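Local coordinates for protein pectate lyase II (Xanthomonas campestris pv. campestris, PDB 2QY1) that probably cleaves the pectate of plant cell walls as a secreted polysaccharide lyase of family 1, at residues A[68-74]-A[91-97]; A[125-131]-A[159-165]. The protein carries 2 engineered substitutions. Residue numbers count along the deposited sequence, not the author numbering.

Interaction 1: residues A[68-74]-A[91-97]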
loop_
_atom_site.group_PDB
_atom_site.type_symbol
_atom_site.label_atom_id
_atom_site.label_comp_id
_atom_site.label_asym_id
_atom_site.label_seq_id
_atom_site.Cartn_x
_atom_site.Cartn_y
_atom_site.Cartn_z
ATOM N N ILE A 68 10.766 11.535 4.591
ATOM C CA ILE A 68 11.642 11.839 3.463
ATOM C C ILE A 68 10.947 12.934 2.658
ATOM O O ILE A 68 9.973 12.674 1.953
ATOM C CB ILE A 68 11.909 10.610 2.556
ATOM C CG1 ILE A 68 12.589 9.485 3.339
ATOM C CG2 ILE A 68 12.768 11.008 1.348
ATOM C CD1 ILE A 68 12.591 8.140 2.600
ATOM N N LYS A 69 11.442 14.160 2.786
ATOM C CA LYS A 69 10.797 15.312 2.167
ATOM C C LYS A 69 11.743 16.035 1.216
ATOM O O LYS A 69 12.811 16.495 1.622
ATOM C CB LYS A 69 10.280 16.266 3.246
ATOM C CG LYS A 69 9.536 17.487 2.719
ATOM C CD LYS A 69 8.611 18.024 3.798
ATOM C CE LYS A 69 8.128 19.422 3.490
ATOM N NZ LYS A 69 7.412 20.006 4.659
ATOM N N ASN A 70 11.333 16.132 -0.047
ATOM C CA ASN A 70 12.124 16.800 -1.089
ATOM C C ASN A 70 13.542 16.246 -1.224
ATOM O O ASN A 70 14.493 16.988 -1.485
ATOM C CB ASN A 70 12.145 18.323 -0.882
ATOM C CG ASN A 70 11.047 19.032 -1.652
ATOM O OD1 ASN A 70 9.857 18.769 -1.456
ATOM N ND2 ASN A 70 11.445 19.940 -2.539
ATOM N N LYS A 71 13.672 14.935 -1.035
ATOM C CA LYS A 71 14.950 14.248 -1.204
ATOM C C LYS A 71 14.753 12.976 -2.020
ATOM O O LYS A 71 13.696 12.347 -1.955
ATOM C CB LYS A 71 15.609 13.966 0.150
ATOM C CG LYS A 71 15.928 15.242 0.932
ATOM C CD LYS A 71 16.930 15.044 2.049
ATOM C CE LYS A 71 17.121 16.359 2.795
ATOM N NZ LYS A 71 18.109 16.259 3.898
ATOM N N SER A 72 15.773 12.622 -2.799
ATOM C CA SER A 72 15.669 11.559 -3.791
ATOM C C SER A 72 16.782 10.533 -3.655
ATOM O O SER A 72 17.787 10.782 -2.984
ATOM C CB SER A 72 15.699 12.150 -5.203
ATOM O OG SER A 72 14.590 13.004 -5.425
ATOM N N ASP A 73 16.596 9.385 -4.312
ATOM C CA ASP A 73 17.603 8.320 -4.368
ATOM C C ASP A 73 17.861 7.732 -2.980
ATOM O O ASP A 73 18.994 7.715 -2.497
ATOM C CB ASP A 73 18.906 8.818 -5.011
ATOM C CG ASP A 73 18.669 9.624 -6.280
ATOM O OD1 ASP A 73 19.272 10.710 -6.410
ATOM O OD2 ASP A 73 17.879 9.181 -7.139
ATOM N N VAL A 74 16.793 7.253 -2.347
ATOM C CA VAL A 74 16.855 6.761 -0.975
ATOM C C VAL A 74 16.338 5.328 -0.890
ATOM O O VAL A 74 15.285 5.000 -1.446
ATOM C CB VAL A 74 16.046 7.663 -0.004
ATOM C CG1 VAL A 74 16.087 7.115 1.427
ATOM C CG2 VAL A 74 16.564 9.099 -0.030
ATOM N N VAL A 91 7.294 12.708 0.777
ATOM C CA VAL A 91 6.482 13.877 0.451
ATOM C C VAL A 91 7.188 14.912 -0.449
ATOM O O VAL A 91 8.397 15.149 -0.334
ATOM C CB VAL A 91 5.847 14.495 1.754
ATOM C CG1 VAL A 91 6.906 14.837 2.780
ATOM C CG2 VAL A 91 4.960 15.697 1.456
ATOM N N GLY A 92 6.415 15.487 -1.364
ATOM C CA GLY A 92 6.878 16.581 -2.212
ATOM C C GLY A 92 7.748 16.137 -3.371
ATOM O O GLY A 92 7.528 15.073 -3.954
ATOM N N ASN A 93 8.738 16.967 -3.696
ATOM C CA ASN A 93 9.659 16.712 -4.801
ATOM C C ASN A 93 10.672 15.627 -4.424
ATOM O O ASN A 93 11.862 15.898 -4.238
ATOM C CB ASN A 93 10.360 18.017 -5.204
ATOM C CG ASN A 93 11.037 17.934 -6.561
ATOM O OD1 ASN A 93 10.799 17.011 -7.343
ATOM N ND2 ASN A 93 11.886 18.911 -6.848
ATOM N N ALA A 94 10.180 14.398 -4.318
ATOM C CA ALA A 94 10.965 13.271 -3.828
ATOM C C ALA A 94 10.807 12.092 -4.778
ATOM O O ALA A 94 9.696 11.604 -4.980
ATOM C CB ALA A 94 10.510 12.890 -2.422
ATOM N N HIS A 95 11.919 11.634 -5.353
ATOM C CA HIS A 95 11.876 10.613 -6.399
ATOM C C HIS A 95 12.892 9.495 -6.185
ATOM O O HIS A 95 13.909 9.692 -5.523
ATOM C CB HIS A 95 12.085 11.262 -7.772
ATOM C CG HIS A 95 11.237 12.475 -7.995
ATOM N ND1 HIS A 95 9.904 12.398 -8.334
ATOM C CD2 HIS A 95 11.527 13.794 -7.903
ATOM C CE1 HIS A 95 9.412 13.617 -8.457
ATOM N NE2 HIS A 95 10.376 14.483 -8.198
ATOM N N ASN A 96 12.603 8.321 -6.750
ATOM C CA ASN A 96 13.506 7.165 -6.693
ATOM C C ASN A 96 13.760 6.704 -5.254
ATOM O O ASN A 96 14.861 6.849 -4.715
ATOM C CB ASN A 96 14.816 7.455 -7.442
ATOM C CG ASN A 96 15.684 6.225 -7.604
ATOM O OD1 ASN A 96 15.186 5.117 -7.801
ATOM N ND2 ASN A 96 16.995 6.416 -7.521
ATOM N N VAL A 97 12.714 6.157 -4.642
ATOM C CA VAL A 97 12.738 5.766 -3.234
ATOM C C VAL A 97 12.296 4.313 -3.088
ATOM O O VAL A 97 11.290 3.905 -3.674
ATOM C CB VAL A 97 11.828 6.690 -2.374
ATOM C CG1 VAL A 97 11.734 6.192 -0.928
ATOM C CG2 VAL A 97 12.328 8.130 -2.412
HETATM O O HOH W 1 14.418 15.528 -4.468
#
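Between two parallel pairings the register slips by one residue, and side chains bridge the gap. Lys69 pairs with Val91 and Val74 with Val97 (CA-CA 4.9 and 4.8 Å); four residues lie between the pairs in 68-74 but five in 91-97. The first pairing rests on the hydrogen bonds from Val91 N to Ile68 O (2.9 Å) and Asn70 N to Val91 O (3.1 Å), the second on that from Val74 N to Asn96 O (3.1 Å). Where the strands lapse, Asn70 OD1, also hydrogen-bonded to Ser123 OG, accepts a hydrogen bond from Asn93 N at 3.1 Å, and Ser72 OG one from His95 N at 3.0 Å. A water links Ser72 OG (2.7 Å) to Asn93 O (2.6 Å). The extra residue is taken up around Asn93, the centre of an inverse gamma turn closed by Ala94 N to Gly92 O (2.8 Å). The hydrogen bond from Asp73 N to His95 O (3.0 Å) resumes the pairing, and Asn96 ND2 donates another to Asp73 OD2 (2.9 Å); Asn96 OD1 meets Thr10 and Gly11. Inside, Ile68 CD1 lies 4.1 Å from Val97 CG1. Asn96 (phi 61°) turns its chain between sheets; facing Asp73 matches (64°). Such stacked corners characterise the parallel beta-helix of pectate lyases.

Interaction 2: residues A[125-131]-A[159-165]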
loop_
_atom_site.group_PDB
_atom_site.type_symbol
_atom_site.label_atom_id
_atom_site.label_comp_id
_atom_site.label_asym_id
_atom_site.label_seq_id
_atom_site.Cartn_x
_atom_site.Cartn_y
_atom_site.Cartn_z
ATOM N N GLU A 125 5.400 16.163 -6.677
ATOM C CA GLU A 125 4.757 14.871 -6.428
ATOM C C GLU A 125 5.781 13.745 -6.528
ATOM O O GLU A 125 6.513 13.668 -7.519
ATOM C CB GLU A 125 3.627 14.617 -7.434
ATOM C CG GLU A 125 2.526 15.675 -7.472
ATOM C CD GLU A 125 2.828 16.819 -8.422
ATOM O OE1 GLU A 125 3.346 16.560 -9.529
ATOM O OE2 GLU A 125 2.532 17.981 -8.067
ATOM N N PRO A 126 5.853 12.875 -5.500
ATOM C CA PRO A 126 6.758 11.726 -5.559
ATOM C C PRO A 126 6.527 10.816 -6.767
ATOM O O PRO A 126 5.391 10.642 -7.212
ATOM C CB PRO A 126 6.460 10.980 -4.252
ATOM C CG PRO A 126 5.970 12.054 -3.326
ATOM C CD PRO A 126 5.139 12.933 -4.213
ATOM N N SER A 127 7.615 10.255 -7.288
ATOM C CA SER A 127 7.566 9.342 -8.430
ATOM C C SER A 127 8.704 8.334 -8.352
ATOM O O SER A 127 9.711 8.578 -7.684
ATOM C CB SER A 127 7.616 10.105 -9.759
ATOM O OG SER A 127 8.877 10.709 -9.972
ATOM N N LYS A 128 8.533 7.213 -9.051
ATOM C CA LYS A 128 9.455 6.080 -8.995
ATOM C C LYS A 128 9.661 5.652 -7.544
ATOM O O LYS A 128 10.728 5.854 -6.963
ATOM C CB LYS A 128 10.791 6.374 -9.702
ATOM C CG LYS A 128 10.695 6.803 -11.186
ATOM C CD LYS A 128 9.656 6.018 -12.009
ATOM C CE LYS A 128 10.112 4.606 -12.355
ATOM N NZ LYS A 128 9.235 3.955 -13.387
ATOM N N ILE A 129 8.609 5.083 -6.961
ATOM C CA ILE A 129 8.660 4.578 -5.593
ATOM C C ILE A 129 8.422 3.070 -5.616
ATOM O O ILE A 129 7.543 2.585 -6.330
ATOM C CB ILE A 129 7.604 5.260 -4.668
ATOM C CG1 ILE A 129 7.540 6.788 -4.884
ATOM C CG2 ILE A 129 7.846 4.886 -3.192
ATOM C CD1 ILE A 129 8.810 7.578 -4.518
ATOM N N TRP A 130 9.221 2.334 -4.847
ATOM C CA TRP A 130 9.066 0.894 -4.738
ATOM C C TRP A 130 8.819 0.514 -3.289
ATOM O O TRP A 130 9.719 0.602 -2.455
ATOM C CB TRP A 130 10.312 0.177 -5.272
ATOM C CG TRP A 130 10.148 -1.312 -5.464
ATOM C CD1 TRP A 130 8.986 -1.992 -5.730
ATOM C CD2 TRP A 130 11.193 -2.298 -5.455
ATOM N NE1 TRP A 130 9.245 -3.338 -5.871
ATOM C CE2 TRP A 130 10.588 -3.553 -5.706
ATOM C CE3 TRP A 130 12.582 -2.242 -5.252
ATOM C CZ2 TRP A 130 11.324 -4.746 -5.757
ATOM C CZ3 TRP A 130 13.313 -3.430 -5.303
ATOM C CH2 TRP A 130 12.680 -4.665 -5.557
ATOM N N VAL A 131 7.584 0.116 -2.995
ATOM C CA VAL A 131 7.208 -0.353 -1.663
ATOM C C VAL A 131 7.148 -1.881 -1.749
ATOM O O VAL A 131 6.214 -2.434 -2.325
ATOM C CB VAL A 131 5.851 0.253 -1.212
ATOM C CG1 VAL A 131 5.419 -0.298 0.156
ATOM C CG2 VAL A 131 5.933 1.785 -1.171
ATOM N N LYS A 159 -2.601 12.898 -4.036
ATOM C CA LYS A 159 -2.193 14.176 -4.626
ATOM C C LYS A 159 -1.169 14.047 -5.763
ATOM O O LYS A 159 -0.281 14.886 -5.916
ATOM C CB LYS A 159 -1.731 15.160 -3.537
ATOM C CG LYS A 159 -2.841 15.563 -2.555
ATOM C CD LYS A 159 -2.353 16.566 -1.508
ATOM C CE LYS A 159 -1.669 15.863 -0.340
ATOM N NZ LYS A 159 -0.837 16.794 0.488
ATOM N N GLY A 160 -1.304 12.989 -6.555
ATOM C CA GLY A 160 -0.568 12.874 -7.809
ATOM C C GLY A 160 0.746 12.121 -7.788
ATOM O O GLY A 160 1.551 12.265 -8.709
ATOM N N VAL A 161 0.971 11.324 -6.745
ATOM C CA VAL A 161 2.093 10.391 -6.728
ATOM C C VAL A 161 1.930 9.463 -7.934
ATOM O O VAL A 161 0.841 8.932 -8.172
ATOM C CB VAL A 161 2.141 9.569 -5.419
ATOM C CG1 VAL A 161 3.285 8.563 -5.448
ATOM C CG2 VAL A 161 2.277 10.492 -4.213
ATOM N N HIS A 162 3.001 9.286 -8.703
ATOM C CA HIS A 162 2.916 8.492 -9.928
ATOM C C HIS A 162 4.097 7.552 -10.131
ATOM O O HIS A 162 5.189 7.803 -9.630
ATOM C CB HIS A 162 2.725 9.395 -11.152
ATOM C CG HIS A 162 3.849 10.355 -11.387
ATOM N ND1 HIS A 162 4.862 10.109 -12.288
ATOM C CD2 HIS A 162 4.111 11.569 -10.850
ATOM C CE1 HIS A 162 5.702 11.129 -12.295
ATOM N NE2 HIS A 162 5.269 12.028 -11.428
ATOM N N HIS A 163 3.848 6.472 -10.874
ATOM C CA HIS A 163 4.855 5.454 -11.208
ATOM C C HIS A 163 5.430 4.752 -9.984
ATOM O O HIS A 163 6.581 4.968 -9.582
ATOM C CB HIS A 163 5.922 6.021 -12.147
ATOM C CG HIS A 163 5.387 6.357 -13.501
ATOM N ND1 HIS A 163 4.922 7.612 -13.828
ATOM C CD2 HIS A 163 5.196 5.587 -14.599
ATOM C CE1 HIS A 163 4.490 7.608 -15.077
ATOM N NE2 HIS A 163 4.641 6.390 -15.566
ATOM N N VAL A 164 4.590 3.897 -9.410
ATOM C CA VAL A 164 4.852 3.224 -8.145
ATOM C C VAL A 164 4.555 1.737 -8.287
ATOM O O VAL A 164 3.562 1.350 -8.910
ATOM C CB VAL A 164 3.970 3.823 -7.011
ATOM C CG1 VAL A 164 4.144 3.060 -5.700
ATOM C CG2 VAL A 164 4.291 5.307 -6.809
ATOM N N THR A 165 5.431 0.910 -7.723
ATOM C CA THR A 165 5.158 -0.513 -7.565
ATOM C C THR A 165 5.005 -0.848 -6.083
ATOM O O THR A 165 5.878 -0.545 -5.267
ATOM C CB THR A 165 6.241 -1.400 -8.220
ATOM O OG1 THR A 165 6.114 -1.330 -9.643
ATOM C CG2 THR A 165 6.090 -2.859 -7.790
HETATM O O HOH W 2 1.593 14.073 -10.603
HETATM O O HOH W 3 6.465 14.048 -10.218
#
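The segments 125-131 and 159-165 run parallel, their end-to-end directions 32° apart, and keep one register from Pro126-Val161 (CA-CA 5.0 Å) through Ile129-Val164 (4.8 Å) to Trp130-Thr165 (5.0 Å). His162 N to Pro126 O (3.1 Å), Thr165 N to Ile129 O (3.0 Å) and Val131 N to Thr165 O (2.9 Å) are sound hydrogen bonds. At the corner, Lys128 N to His162 O (3.4 Å) and Ile129 N to His163 O (3.3 Å) are weak; Lys128 and His163 turn there with phi of 54° and 61°. Ser127 CB sits over the His162 ring face, 3.5 Å from its centroid, a CH-pi contact. His162 ND1 and His163 ND1 share a hydrogen bond (2.9 Å), either possibly the donor, while a water joins His162 NE2 (2.6 Å) to Glu125 O (2.7 Å). Inward, Ile129 CB packs 3.9 Å from Val164 CG2. Corners stacked in register mark successive coils of a parallel beta-helix. Ile129, Val161 and Val164 all touch Leu118 of strand 116-119; strand 97-105 flanks 129-137 on one side, and strand 193-202 flanks 164-174 on the other.

Overall arrangement
Interactions 1 and 2 follow in series along the chain and join equivalent corners of successive beta-helix coils; their centres are about 10 Å apart. The segments 91-97 and 125-131 are themselves adjacent, so the four form a continuous stack: Val97 O lies 2.9 Å from Trp130 N, a probable backbone hydrogen bond, and His95 ND1 lies 2.6 Å from Ser127 OG, probably also hydrogen-bonded. His95 CE1 packs 3.0 Å from Glu125 O. Interaction 1 lies farther from the chain's centre (about 17 Å, centre to centre) than interaction 2 (about 11 Å), and the latter is the more buried. A disulfide between Cys56 and Cys143 ties together other parts of this coiled domain.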